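Local coordinates for protein aminoglycoside Nucleotidyltransferase (2")-Ia (Pseudomonas aeruginosa, PDB 5CFT) that confers bacterial resistance to gentamicin, tobramycin, kanamycin and related aminoglycosides by transferring a nucleotidyl group to their 2''-hydroxyl, at residues H50-L55 against L92-P97. Numbering follows the deposited sequence.
With MN (manganese (II) ion), chain C; MN (manganese (II) ion), chain B; APC (diphosphomethylphosphonic acid adenosyl ester), chain D; 51G (gentamicin C1), chain E.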
loop_
_atom_site.group_PDB
_atom_site.type_symbol
_atom_site.label_atom_id
_atom_site.label_comp_id
_atom_site.label_asym_id
_atom_site.label_seq_id
_atom_site.Cartn_x
_atom_site.Cartn_y
_atom_site.Cartn_z
ATOM N N HIS A 50 2.963 1.513 -13.015
ATOM C CA HIS A 50 3.267 0.930 -11.728
ATOM C C HIS A 50 3.793 -0.485 -11.915
ATOM O O HIS A 50 3.188 -1.289 -12.618
ATOM C CB HIS A 50 2.015 0.900 -10.878
ATOM C CG HIS A 50 1.524 2.280 -10.540
ATOM N ND1 HIS A 50 2.234 3.090 -9.694
ATOM C CD2 HIS A 50 0.501 3.037 -11.025
ATOM C CE1 HIS A 50 1.646 4.264 -9.612
ATOM N NE2 HIS A 50 0.590 4.256 -10.400
ATOM N N ASP A 51 4.877 -0.797 -11.229
ATOM C CA ASP A 51 5.522 -2.096 -11.418
ATOM C C ASP A 51 4.811 -3.235 -10.721
ATOM O O ASP A 51 4.900 -4.387 -11.157
ATOM C CB ASP A 51 6.974 -2.029 -10.981
ATOM C CG ASP A 51 7.849 -1.280 -11.989
ATOM O OD1 ASP A 51 7.388 -0.951 -13.102
ATOM O OD2 ASP A 51 9.039 -1.073 -11.678
ATOM N N ASP A 52 4.091 -2.929 -9.661
ATOM C CA ASP A 52 3.314 -3.931 -8.915
ATOM C C ASP A 52 2.110 -3.314 -8.252
ATOM O O ASP A 52 1.833 -2.119 -8.421
ATOM C CB ASP A 52 4.198 -4.681 -7.880
ATOM C CG ASP A 52 4.709 -3.830 -6.801
ATOM O OD1 ASP A 52 4.155 -2.768 -6.558
ATOM O OD2 ASP A 52 5.687 -4.281 -6.100
ATOM N N ILE A 53 1.337 -4.132 -7.534
ATOM C CA ILE A 53 0.226 -3.704 -6.723
ATOM C C ILE A 53 0.568 -4.059 -5.289
ATOM O O ILE A 53 0.768 -5.244 -4.993
ATOM C CB ILE A 53 -1.029 -4.406 -7.153
ATOM C CG1 ILE A 53 -1.439 -4.049 -8.606
ATOM C CG2 ILE A 53 -2.196 -4.027 -6.271
ATOM C CD1 ILE A 53 -2.431 -5.055 -9.241
ATOM N N ASP A 54 0.723 -3.071 -4.430
ATOM C CA ASP A 54 0.975 -3.239 -3.011
ATOM C C ASP A 54 -0.343 -3.307 -2.270
ATOM O O ASP A 54 -1.201 -2.441 -2.437
ATOM C CB ASP A 54 1.833 -2.084 -2.507
ATOM C CG ASP A 54 3.144 -1.965 -3.232
ATOM O OD1 ASP A 54 4.043 -2.830 -3.027
ATOM O OD2 ASP A 54 3.322 -1.011 -4.043
ATOM N N LEU A 55 -0.499 -4.325 -1.427
ATOM C CA LEU A 55 -1.727 -4.570 -0.687
ATOM C C LEU A 55 -1.397 -4.787 0.780
ATOM O O LEU A 55 -0.427 -5.506 1.123
ATOM C CB LEU A 55 -2.435 -5.808 -1.204
ATOM C CG LEU A 55 -2.978 -5.746 -2.614
ATOM C CD1 LEU A 55 -3.559 -7.120 -2.968
ATOM C CD2 LEU A 55 -4.009 -4.653 -2.747
ATOM N N LEU A 92 2.303 -8.634 -10.397
ATOM C CA LEU A 92 2.787 -8.915 -9.074
ATOM C C LEU A 92 2.016 -8.210 -7.984
ATOM O O LEU A 92 1.754 -7.015 -8.106
ATOM C CB LEU A 92 4.231 -8.478 -8.966
ATOM C CG LEU A 92 5.004 -8.998 -7.814
ATOM C CD1 LEU A 92 5.212 -10.475 -8.102
ATOM C CD2 LEU A 92 6.334 -8.227 -7.834
ATOM N N LEU A 93 1.644 -8.945 -6.926
ATOM C CA LEU A 93 1.003 -8.407 -5.758
ATOM C C LEU A 93 1.975 -8.510 -4.607
ATOM O O LEU A 93 2.409 -9.618 -4.284
ATOM C CB LEU A 93 -0.259 -9.156 -5.381
ATOM C CG LEU A 93 -1.344 -9.271 -6.394
ATOM C CD1 LEU A 93 -2.530 -10.037 -5.718
ATOM C CD2 LEU A 93 -1.790 -7.997 -7.006
ATOM N N ASP A 94 2.261 -7.397 -3.950
ATOM C CA ASP A 94 3.227 -7.334 -2.863
ATOM C C ASP A 94 2.435 -7.110 -1.596
ATOM O O ASP A 94 1.892 -6.007 -1.399
ATOM C CB ASP A 94 4.208 -6.209 -3.166
ATOM C CG ASP A 94 5.238 -6.001 -2.132
ATOM O OD1 ASP A 94 5.301 -6.715 -1.129
ATOM O OD2 ASP A 94 6.093 -5.117 -2.366
ATOM N N CYS A 95 2.284 -8.145 -0.802
ATOM C CA CYS A 95 1.248 -8.187 0.264
ATOM C C CYS A 95 1.832 -8.186 1.663
ATOM O O CYS A 95 2.687 -9.019 1.995
ATOM C CB CYS A 95 0.371 -9.458 0.080
ATOM S SG CYS A 95 -0.391 -9.565 -1.530
ATOM N N GLU A 96 1.384 -7.265 2.511
ATOM C CA GLU A 96 1.866 -7.160 3.863
ATOM C C GLU A 96 0.692 -7.211 4.841
ATOM O O GLU A 96 -0.356 -6.581 4.603
ATOM C CB GLU A 96 2.638 -5.833 4.024
ATOM C CG GLU A 96 3.163 -5.649 5.355
ATOM C CD GLU A 96 4.048 -4.436 5.520
ATOM O OE1 GLU A 96 3.680 -3.380 5.068
ATOM O OE2 GLU A 96 5.108 -4.573 6.190
ATOM N N PRO A 97 0.865 -7.869 5.981
ATOM C CA PRO A 97 -0.197 -7.913 6.978
ATOM C C PRO A 97 -0.294 -6.618 7.768
ATOM O O PRO A 97 0.704 -5.913 8.020
ATOM C CB PRO A 97 0.224 -9.059 7.875
ATOM C CG PRO A 97 1.747 -9.001 7.793
ATOM C CD PRO A 97 1.970 -8.764 6.332
HETATM MN MN MN C . 6.017 -3.434 -3.956
HETATM MN MN MN B . 4.554 -0.873 -5.725
HETATM P PG APC D . 5.340 1.132 -8.264
HETATM O O1G APC D . 6.098 1.288 -9.627
HETATM O O2G APC D . 5.511 -0.265 -7.707
HETATM O O3G APC D . 3.995 1.628 -8.272
HETATM P PB APC D . 6.233 1.927 -5.709
HETATM O O1B APC D . 6.433 3.314 -5.045
HETATM O O2B APC D . 5.005 1.197 -5.221
HETATM O O3B APC D . 6.072 2.144 -7.240
HETATM P PA APC D . 7.748 -0.484 -4.605
HETATM O O1A APC D . 8.985 -1.325 -4.777
HETATM O O2A APC D . 6.460 -1.294 -4.791
HETATM C C3A APC D . 7.715 0.949 -5.638
HETATM O "O5'" APC D . 7.811 -0.082 -3.085
HETATM C "C5'" APC D . 6.675 0.131 -2.215
HETATM C "C4'" APC D . 7.178 1.103 -1.183
HETATM O "O4'" APC D . 8.288 0.500 -0.477
HETATM C "C3'" APC D . 7.725 2.348 -1.828
HETATM O "O3'" APC D . 6.616 3.246 -1.924
HETATM C "C2'" APC D . 8.845 2.767 -0.885
HETATM O "O2'" APC D . 8.179 3.483 0.153
HETATM C "C1'" APC D . 9.369 1.418 -0.371
HETATM N N9 APC D . 10.578 0.868 -1.029
HETATM C C8 APC D . 10.875 0.764 -2.361
HETATM N N7 APC D . 11.957 0.058 -2.624
HETATM C C5 APC D . 12.415 -0.297 -1.367
HETATM C C6 APC D . 13.591 -0.961 -0.943
HETATM N N6 APC D . 14.502 -1.477 -1.777
HETATM N N1 APC D . 13.811 -1.064 0.385
HETATM C C2 APC D . 12.911 -0.555 1.227
HETATM N N3 APC D . 11.772 0.080 0.947
HETATM C C4 APC D . 11.584 0.188 -0.372
HETATM O O6 51G E . 8.206 -3.328 -3.146
HETATM C C14 51G E . 9.434 -3.569 -2.456
HETATM C C15 51G E . 9.698 -5.069 -2.344
HETATM N N 51G E . 9.768 -5.707 -3.660
HETATM C C19 51G E . 8.945 -6.913 -3.755
HETATM C C16 51G E . 11.022 -5.294 -1.624
HETATM C C18 51G E . 11.281 -6.776 -1.384
HETATM O O5 51G E . 12.031 -4.806 -2.525
HETATM C C17 51G E . 11.024 -4.538 -0.297
HETATM O O4 51G E . 10.651 -3.169 -0.444
HETATM C C13 51G E . 9.401 -2.932 -1.070
HETATM O O3 51G E . 8.417 -3.534 -0.275
HETATM C C11 51G E . 7.830 -2.784 0.812
HETATM C C10 51G E . 6.418 -3.333 1.043
HETATM N N1 51G E . 5.553 -3.269 -0.153
HETATM C C9 51G E . 5.768 -2.600 2.221
HETATM C C8 51G E . 6.595 -2.756 3.501
HETATM N N2 51G E . 5.933 -2.042 4.618
HETATM C C12 51G E . 8.665 -2.958 2.076
HETATM O O2 51G E . 9.949 -2.339 1.920
HETATM C C7 51G E . 8.019 -2.293 3.283
HETATM O O1 51G E . 8.767 -2.708 4.441
HETATM C C6 51G E . 9.068 -1.737 5.423
HETATM C C5 51G E . 10.573 -1.737 5.718
HETATM N N3 51G E . 11.349 -1.593 4.487
HETATM C C4 51G E . 10.902 -3.072 6.368
HETATM C C3 51G E . 10.067 -3.201 7.624
HETATM O O 51G E . 8.299 -1.897 6.595
HETATM C C2 51G E . 8.586 -3.122 7.315
HETATM C C1 51G E . 7.696 -3.118 8.526
HETATM C C 51G E . 8.095 -2.016 9.490
HETATM N N4 51G E . 6.281 -2.973 8.155
HETATM C C20 51G E . 5.378 -3.265 9.251
HETATM O O HOH W 1 3.299 -6.321 -11.914
HETATM O O HOH W 2 2.699 -0.096 -6.806
#
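Ile-53 to Leu-55 pair in parallel with Leu-93 to Cys-95, axes 19° apart, through four backbone hydrogen bonds, the first from Ile-53 N to Leu-92 O (3.0 Å) and the last from Glu-96 N to Leu-55 O (2.9 Å). The pair carries the two-metal site of the nucleotidyltransferase fold, where Asp-52, Asp-54 and Asp-94 gather round two manganese ions. Asp-52 and Asp-54 each bridge the ions, one carboxylate oxygen to each metal, whereas Asp-94 gives OD2 to the chain C manganese alone (2.3 Å), which also binds O6 of gentamicin and O2A of the nucleotide analogue. Asp-94 lies alongside Asp-54, its CG turned away from the backbone N (chi1 179°), with the carboxylate planes 59° apart; the shared metal probably offsets repulsion between Asp-54 OD1 and Asp-94 OD2, 3.1 Å apart. Tyr-82 OH is hydrogen-bonded to Asp-94 OD1. On the other face of the sheet, Leu-93 CD2 packs against Ile-53 CB (3.7 Å) and Leu-55 CD1 meets Leu-93 CD1; Ile-53 and Leu-93 also touch helix 11-26. Upstream, His-50 ND1 and Asp-51 N donate hydrogen bonds to gamma-phosphate O3G and O1G, respectively. At the far end the extended Glu-96 reaches gentamicin, its OE1 accepting from N2 (2.7 Å) and its OE2 from N4 (2.8 Å).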